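Local coordinates for protein LP15968p (Drosophila melanogaster, PDB 3MN8) that removes C-terminal arginine or lysine from peptides and proteins as a zinc-dependent metallocarboxypeptidase, here its first catalytic domain with the transthyretin-like domain that follows, at residues Ala223-Asp228 with Gln250-Tyr255; Asn298-Thr303 with Tyr374-Thr379. All coordinates share one frame; numbering follows the deposited sequence.

Contact 1 of 2, residues Ala223-Asp228 with Gln250-Tyr255. With GEM ((2-guanidinoethylmercapto)succinic acid), chain G.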
loop_
_atom_site.group_PDB
_atom_site.type_symbol
_atom_site.label_atom_id
_atom_site.label_comp_id
_atom_site.label_asym_id
_atom_site.label_seq_id
_atom_site.Cartn_x
_atom_site.Cartn_y
_atom_site.Cartn_z
ATOM N N ALA A 223 -6.642 -10.997 -4.458
ATOM C CA ALA A 223 -5.492 -10.116 -4.460
ATOM C C ALA A 223 -5.171 -9.697 -5.903
ATOM O O ALA A 223 -4.737 -10.523 -6.727
ATOM C CB ALA A 223 -4.308 -10.821 -3.814
ATOM N N SER A 224 -5.399 -8.411 -6.187
ATOM C CA SER A 224 -5.302 -7.848 -7.534
ATOM C C SER A 224 -4.122 -6.897 -7.659
ATOM O O SER A 224 -3.842 -6.120 -6.750
ATOM C CB SER A 224 -6.592 -7.093 -7.880
ATOM O OG SER A 224 -6.580 -6.576 -9.206
ATOM N N TYR A 225 -3.451 -6.937 -8.803
ATOM C CA TYR A 225 -2.231 -6.162 -9.015
ATOM C C TYR A 225 -2.263 -5.552 -10.398
ATOM O O TYR A 225 -3.056 -5.980 -11.241
ATOM C CB TYR A 225 -1.007 -7.076 -8.890
ATOM C CG TYR A 225 -1.094 -8.336 -9.731
ATOM C CD1 TYR A 225 -1.780 -9.455 -9.276
ATOM C CD2 TYR A 225 -0.491 -8.404 -10.968
ATOM C CE1 TYR A 225 -1.859 -10.611 -10.036
ATOM C CE2 TYR A 225 -0.562 -9.554 -11.738
ATOM C CZ TYR A 225 -1.247 -10.655 -11.267
ATOM O OH TYR A 225 -1.323 -11.803 -12.029
ATOM N N PRO A 226 -1.397 -4.558 -10.641
ATOM C CA PRO A 226 -1.261 -3.840 -11.921
ATOM C C PRO A 226 -0.951 -4.744 -13.135
ATOM O O PRO A 226 -0.426 -5.860 -12.985
ATOM C CB PRO A 226 -0.084 -2.884 -11.664
ATOM C CG PRO A 226 -0.057 -2.701 -10.180
ATOM C CD PRO A 226 -0.520 -4.009 -9.593
ATOM N N TYR A 227 -1.286 -4.274 -14.334
ATOM C CA TYR A 227 -2.017 -3.038 -14.532
ATOM C C TYR A 227 -3.517 -3.325 -14.536
ATOM O O TYR A 227 -3.942 -4.476 -14.728
ATOM C CB TYR A 227 -1.642 -2.412 -15.877
ATOM C CG TYR A 227 -0.246 -1.854 -15.986
ATOM C CD1 TYR A 227 0.147 -0.747 -15.234
ATOM C CD2 TYR A 227 0.666 -2.402 -16.882
ATOM C CE1 TYR A 227 1.412 -0.218 -15.355
ATOM C CE2 TYR A 227 1.934 -1.885 -17.005
ATOM C CZ TYR A 227 2.301 -0.792 -16.236
ATOM O OH TYR A 227 3.564 -0.274 -16.350
ATOM N N ASP A 228 -4.308 -2.268 -14.346
ATOM C CA ASP A 228 -5.770 -2.351 -14.321
ATOM C C ASP A 228 -6.344 -2.043 -15.700
ATOM O O ASP A 228 -7.534 -2.235 -15.947
ATOM C CB ASP A 228 -6.352 -1.368 -13.293
ATOM C CG ASP A 228 -6.311 -1.910 -11.855
ATOM O OD1 ASP A 228 -6.085 -3.128 -11.681
ATOM O OD2 ASP A 228 -6.519 -1.120 -10.898
ATOM N N GLN A 250 4.241 -12.186 -6.504
ATOM C CA GLN A 250 4.734 -12.613 -5.193
ATOM C C GLN A 250 4.009 -11.868 -4.065
ATOM O O GLN A 250 3.618 -12.458 -3.061
ATOM C CB GLN A 250 6.258 -12.432 -5.081
ATOM C CG GLN A 250 6.818 -12.924 -3.745
ATOM C CD GLN A 250 8.329 -13.126 -3.748
ATOM O OE1 GLN A 250 8.909 -13.610 -4.720
ATOM N NE2 GLN A 250 8.966 -12.777 -2.640
ATOM N N LEU A 251 3.821 -10.571 -4.251
ATOM C CA LEU A 251 3.072 -9.772 -3.295
ATOM C C LEU A 251 1.653 -10.279 -3.145
ATOM O O LEU A 251 1.205 -10.590 -2.041
ATOM C CB LEU A 251 3.060 -8.311 -3.727
ATOM C CG LEU A 251 4.451 -7.684 -3.721
ATOM C CD1 LEU A 251 4.428 -6.277 -4.294
ATOM C CD2 LEU A 251 5.056 -7.722 -2.316
ATOM N N ALA A 252 0.943 -10.357 -4.261
ATOM C CA ALA A 252 -0.430 -10.854 -4.262
ATOM C C ALA A 252 -0.542 -12.231 -3.615
ATOM O O ALA A 252 -1.513 -12.512 -2.900
ATOM C CB ALA A 252 -0.981 -10.890 -5.690
ATOM N N HIS A 253 0.442 -13.091 -3.875
ATOM C CA HIS A 253 0.413 -14.452 -3.344
ATOM C C HIS A 253 0.706 -14.456 -1.864
ATOM O O HIS A 253 0.130 -15.250 -1.120
ATOM C CB HIS A 253 1.399 -15.361 -4.065
ATOM C CG HIS A 253 0.789 -16.135 -5.197
ATOM N ND1 HIS A 253 1.271 -16.076 -6.489
ATOM C CD2 HIS A 253 -0.268 -16.984 -5.231
ATOM C CE1 HIS A 253 0.538 -16.850 -7.270
ATOM N NE2 HIS A 253 -0.401 -17.415 -6.529
ATOM N N THR A 254 1.597 -13.563 -1.439
ATOM C CA THR A 254 1.890 -13.414 -0.017
ATOM C C THR A 254 0.614 -13.198 0.793
ATOM O O THR A 254 0.431 -13.793 1.851
ATOM C CB THR A 254 2.811 -12.227 0.259
ATOM O OG1 THR A 254 4.021 -12.371 -0.491
ATOM C CG2 THR A 254 3.132 -12.164 1.733
ATOM N N TYR A 255 -0.266 -12.332 0.299
ATOM C CA TYR A 255 -1.507 -12.037 1.007
ATOM C C TYR A 255 -2.506 -13.192 0.888
ATOM O O TYR A 255 -3.066 -13.661 1.883
ATOM C CB TYR A 255 -2.131 -10.733 0.490
ATOM C CG TYR A 255 -3.175 -10.169 1.424
ATOM C CD1 TYR A 255 -4.462 -10.714 1.471
ATOM C CD2 TYR A 255 -2.874 -9.101 2.273
ATOM C CE1 TYR A 255 -5.430 -10.207 2.336
ATOM C CE2 TYR A 255 -3.830 -8.584 3.144
ATOM C CZ TYR A 255 -5.109 -9.144 3.171
ATOM O OH TYR A 255 -6.064 -8.642 4.027
HETATM C C8 GEM G . -12.555 -2.383 -8.617
HETATM S S7 GEM G . -10.871 -2.130 -8.130
HETATM C C6 GEM G . -10.269 -3.794 -8.167
HETATM C C5 GEM G . -10.511 -4.506 -9.497
HETATM N N3 GEM G . -9.648 -3.885 -10.489
HETATM C C1 GEM G . -9.667 -4.085 -11.803
HETATM N N4 GEM G . -8.814 -3.443 -12.591
HETATM N N2 GEM G . -10.547 -4.926 -12.335
HETATM C C9 GEM G . -13.152 -1.026 -8.878
HETATM O O14 GEM G . -12.458 -0.017 -8.623
HETATM O O15 GEM G . -14.308 -0.951 -9.345
HETATM C C10 GEM G . -13.372 -3.184 -7.590
HETATM C C11 GEM G . -13.657 -2.506 -6.256
HETATM O O12 GEM G . -13.419 -3.163 -5.212
HETATM O O13 GEM G . -14.146 -1.348 -6.232
#
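With chi1 at 51°, Tyr225 holds CG between its own backbone N and carbonyl carbon, and the ring reaches the helix turn at Ala252, where CD1 of Tyr225 lies 3.9 Å from CB of Ala252, an oblique approach. Tyrosine suits the place because its long flat ring also touches Asp245, Phe248 and Lys249 of the helix. Ala223, two residues back on the same side of the strand, has no torsion to set: its CB stands 3.8 Å from CB of Ala252, and the two CA atoms come within 5.1 Å. The small alanine side chains suit this close approach of strand and helix. No hydrogen bond joins them; the contact is apolar and buried. Past the cis peptide bond before Tyr227 the chain reaches the inhibitor, a mimic of a C-terminal arginine. Asp228 OD1 comes within 2.9 Å of N4 of its guanidinium; an acidic side chain here is consistent with a preference for basic C-terminal residues. Tyr255 OH bonds to Asn324 of helix 317-333. Ile276 packs on both Ala223 and Ala252, so helix 245-257 packs on strands 222-225 and 276-278, at the edge of the eight-stranded sheet, while Pro226 leads off toward helix 289-296.

Contact 2 of 2, residues Asn298-Thr303 with Tyr374-Thr379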
loop_
_atom_site.group_PDB
_atom_site.type_symbol
_atom_site.label_atom_id
_atom_site.label_comp_id
_atom_site.label_asym_id
_atom_site.label_seq_id
_atom_site.Cartn_x
_atom_site.Cartn_y
_atom_site.Cartn_z
ATOM N N ASN A 298 7.770 5.206 -7.160
ATOM C CA ASN A 298 8.461 3.949 -6.978
ATOM C C ASN A 298 7.494 2.907 -6.431
ATOM O O ASN A 298 7.753 1.710 -6.506
ATOM C CB ASN A 298 9.591 4.128 -5.969
ATOM C CG ASN A 298 10.740 4.951 -6.501
ATOM O OD1 ASN A 298 11.029 4.952 -7.692
ATOM N ND2 ASN A 298 11.423 5.644 -5.605
ATOM N N CYS A 299 6.387 3.366 -5.858
ATOM C CA CYS A 299 5.570 2.504 -5.014
ATOM C C CYS A 299 4.896 1.363 -5.771
ATOM O O CYS A 299 4.421 1.547 -6.892
ATOM C CB CYS A 299 4.522 3.311 -4.242
ATOM S SG CYS A 299 3.789 2.431 -2.824
ATOM N N PHE A 300 4.862 0.190 -5.133
ATOM C CA PHE A 300 4.197 -0.996 -5.656
ATOM C C PHE A 300 2.905 -1.266 -4.871
ATOM O O PHE A 300 2.939 -1.914 -3.831
ATOM C CB PHE A 300 5.113 -2.219 -5.527
ATOM C CG PHE A 300 6.315 -2.207 -6.442
ATOM C CD1 PHE A 300 6.894 -3.405 -6.845
ATOM C CD2 PHE A 300 6.866 -1.014 -6.899
ATOM C CE1 PHE A 300 8.006 -3.414 -7.686
ATOM C CE2 PHE A 300 7.985 -1.012 -7.735
ATOM C CZ PHE A 300 8.557 -2.210 -8.125
ATOM N N GLU A 301 1.772 -0.772 -5.364
ATOM C CA GLU A 301 0.496 -0.953 -4.673
ATOM C C GLU A 301 -0.303 -2.142 -5.200
ATOM O O GLU A 301 -0.467 -2.316 -6.410
ATOM C CB GLU A 301 -0.336 0.330 -4.758
ATOM C CG GLU A 301 -1.721 0.236 -4.137
ATOM C CD GLU A 301 -2.353 1.605 -3.910
ATOM O OE1 GLU A 301 -1.820 2.386 -3.083
ATOM O OE2 GLU A 301 -3.385 1.910 -4.553
ATOM N N LEU A 302 -0.808 -2.957 -4.281
ATOM C CA LEU A 302 -1.796 -3.981 -4.621
ATOM C C LEU A 302 -3.189 -3.468 -4.337
ATOM O O LEU A 302 -3.377 -2.598 -3.488
ATOM C CB LEU A 302 -1.594 -5.245 -3.782
ATOM C CG LEU A 302 -0.337 -6.072 -4.013
ATOM C CD1 LEU A 302 -0.440 -7.358 -3.209
ATOM C CD2 LEU A 302 -0.157 -6.364 -5.494
ATOM N N THR A 303 -4.169 -4.027 -5.041
ATOM C CA THR A 303 -5.576 -3.815 -4.718
ATOM C C THR A 303 -6.075 -5.083 -4.035
ATOM O O THR A 303 -5.985 -6.172 -4.598
ATOM C CB THR A 303 -6.443 -3.559 -5.983
ATOM O OG1 THR A 303 -5.826 -2.572 -6.819
ATOM C CG2 THR A 303 -7.843 -3.084 -5.600
ATOM N N TYR A 374 17.427 4.109 -2.130
ATOM C CA TYR A 374 16.521 3.377 -3.001
ATOM C C TYR A 374 16.295 1.994 -2.401
ATOM O O TYR A 374 17.162 1.441 -1.716
ATOM C CB TYR A 374 17.097 3.233 -4.405
ATOM C CG TYR A 374 18.157 2.162 -4.485
ATOM C CD1 TYR A 374 19.507 2.468 -4.285
ATOM C CD2 TYR A 374 17.808 0.834 -4.730
ATOM C CE1 TYR A 374 20.480 1.468 -4.330
ATOM C CE2 TYR A 374 18.770 -0.163 -4.778
ATOM C CZ TYR A 374 20.100 0.161 -4.579
ATOM O OH TYR A 374 21.043 -0.830 -4.634
ATOM N N TRP A 375 15.109 1.452 -2.646
ATOM C CA TRP A 375 14.795 0.091 -2.283
ATOM C C TRP A 375 14.255 -0.540 -3.544
ATOM O O TRP A 375 13.304 -0.018 -4.133
ATOM C CB TRP A 375 13.699 0.044 -1.219
ATOM C CG TRP A 375 13.981 0.850 -0.007
ATOM C CD1 TRP A 375 14.365 0.386 1.227
ATOM C CD2 TRP A 375 13.878 2.273 0.112
ATOM N NE1 TRP A 375 14.524 1.440 2.097
ATOM C CE2 TRP A 375 14.235 2.608 1.437
ATOM C CE3 TRP A 375 13.527 3.301 -0.776
ATOM C CZ2 TRP A 375 14.256 3.918 1.886
ATOM C CZ3 TRP A 375 13.559 4.600 -0.329
ATOM C CH2 TRP A 375 13.916 4.900 0.988
ATOM N N ARG A 376 14.842 -1.651 -3.971
ATOM C CA ARG A 376 14.348 -2.324 -5.160
ATOM C C ARG A 376 13.865 -3.711 -4.790
ATOM O O ARG A 376 14.652 -4.632 -4.522
ATOM C CB ARG A 376 15.414 -2.378 -6.253
ATOM C CG ARG A 376 14.995 -3.128 -7.513
ATOM C CD ARG A 376 13.855 -2.445 -8.239
ATOM N NE ARG A 376 13.435 -3.197 -9.423
ATOM C CZ ARG A 376 12.389 -2.893 -10.188
ATOM N NH1 ARG A 376 11.625 -1.848 -9.909
ATOM N NH2 ARG A 376 12.102 -3.636 -11.242
ATOM N N LEU A 377 12.549 -3.845 -4.754
ATOM C CA LEU A 377 11.948 -5.110 -4.390
ATOM C C LEU A 377 12.296 -6.122 -5.454
ATOM O O LEU A 377 12.155 -5.851 -6.643
ATOM C CB LEU A 377 10.435 -4.960 -4.287
ATOM C CG LEU A 377 9.942 -3.910 -3.298
ATOM C CD1 LEU A 377 8.442 -4.049 -3.124
ATOM C CD2 LEU A 377 10.665 -4.033 -1.965
ATOM N N LEU A 378 12.731 -7.298 -5.038
ATOM C CA LEU A 378 13.103 -8.316 -6.005
ATOM C C LEU A 378 12.664 -9.719 -5.595
ATOM O O LEU A 378 12.650 -10.081 -4.431
ATOM C CB LEU A 378 14.615 -8.272 -6.288
ATOM C CG LEU A 378 15.194 -7.085 -7.084
ATOM C CD1 LEU A 378 16.706 -7.081 -7.053
ATOM C CD2 LEU A 378 14.719 -7.092 -8.528
ATOM N N THR A 379 12.277 -10.488 -6.591
ATOM C CA THR A 379 12.096 -11.910 -6.454
ATOM C C THR A 379 13.475 -12.506 -6.248
ATOM O O THR A 379 14.466 -11.916 -6.680
ATOM C CB THR A 379 11.499 -12.441 -7.757
ATOM O OG1 THR A 379 10.131 -12.023 -7.832
ATOM C CG2 THR A 379 11.580 -13.968 -7.844
#
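This contact is part of the interface between the catalytic domain and the C-terminal transthyretin-like domain: Phe300, on the inner strand 300-305 of the large sheet, meets Arg376 and Leu377, which end strand 373-376 and begin the loop after it. The Phe300 ring does most of the touching. At its edge, near the ring plane, NH1 of Arg376 lies 3.6 Å from CZ of Phe300, and the ring and guanidinium planes stand 85° apart, so this is not a stack over the ring face. Arg376 gets there with CG anti to its backbone N (chi1 177°) and a bend at chi2 (65°), which turns its charged end toward the ring. The charge is met by Asp244, whose OD1 forms a salt bridge with NH2 of Arg376. Arginine suits the place because its long chain can reach the edge of the ring with NH1 while NH2 meets a carboxylate of the catalytic domain. Leu377 brings CD1 to 4.1 Å from CD1 of Phe300, the leucine and phenylalanine side chains running antiparallel alongside one another, an apolar fit between a branched chain and a ring. Phe248 and Tyr294 also meet the Phe300 ring, and Met366 touches both Phe300 and Arg376. A catalytic domain followed by a transthyretin-like domain packed against it is the arrangement characteristic of the N/E subfamily of M14 carboxypeptidases.

In the fold
From the N terminus, the chain first passes through 223-228 and, 21 residues later, returns as 250-255 of helix 245-257, where contact 1 closes a short loop within the catalytic domain. Contact 2 opens later, at residues 298-303, and closes only after some 70 residues, when the transthyretin-like domain has begun and reached 374-379. The two loops therefore follow in series, neither nesting nor crossing. They still meet in space: strands 222-225 and 300-305 are neighbours in the large sheet, with a probable hydrogen bond of 2.7 Å from Thr303 N to Ser224 O, and Leu302 packs against helix 245-257. Contact 1 ties helix to sheet; contact 2 ties that sheet to the next domain.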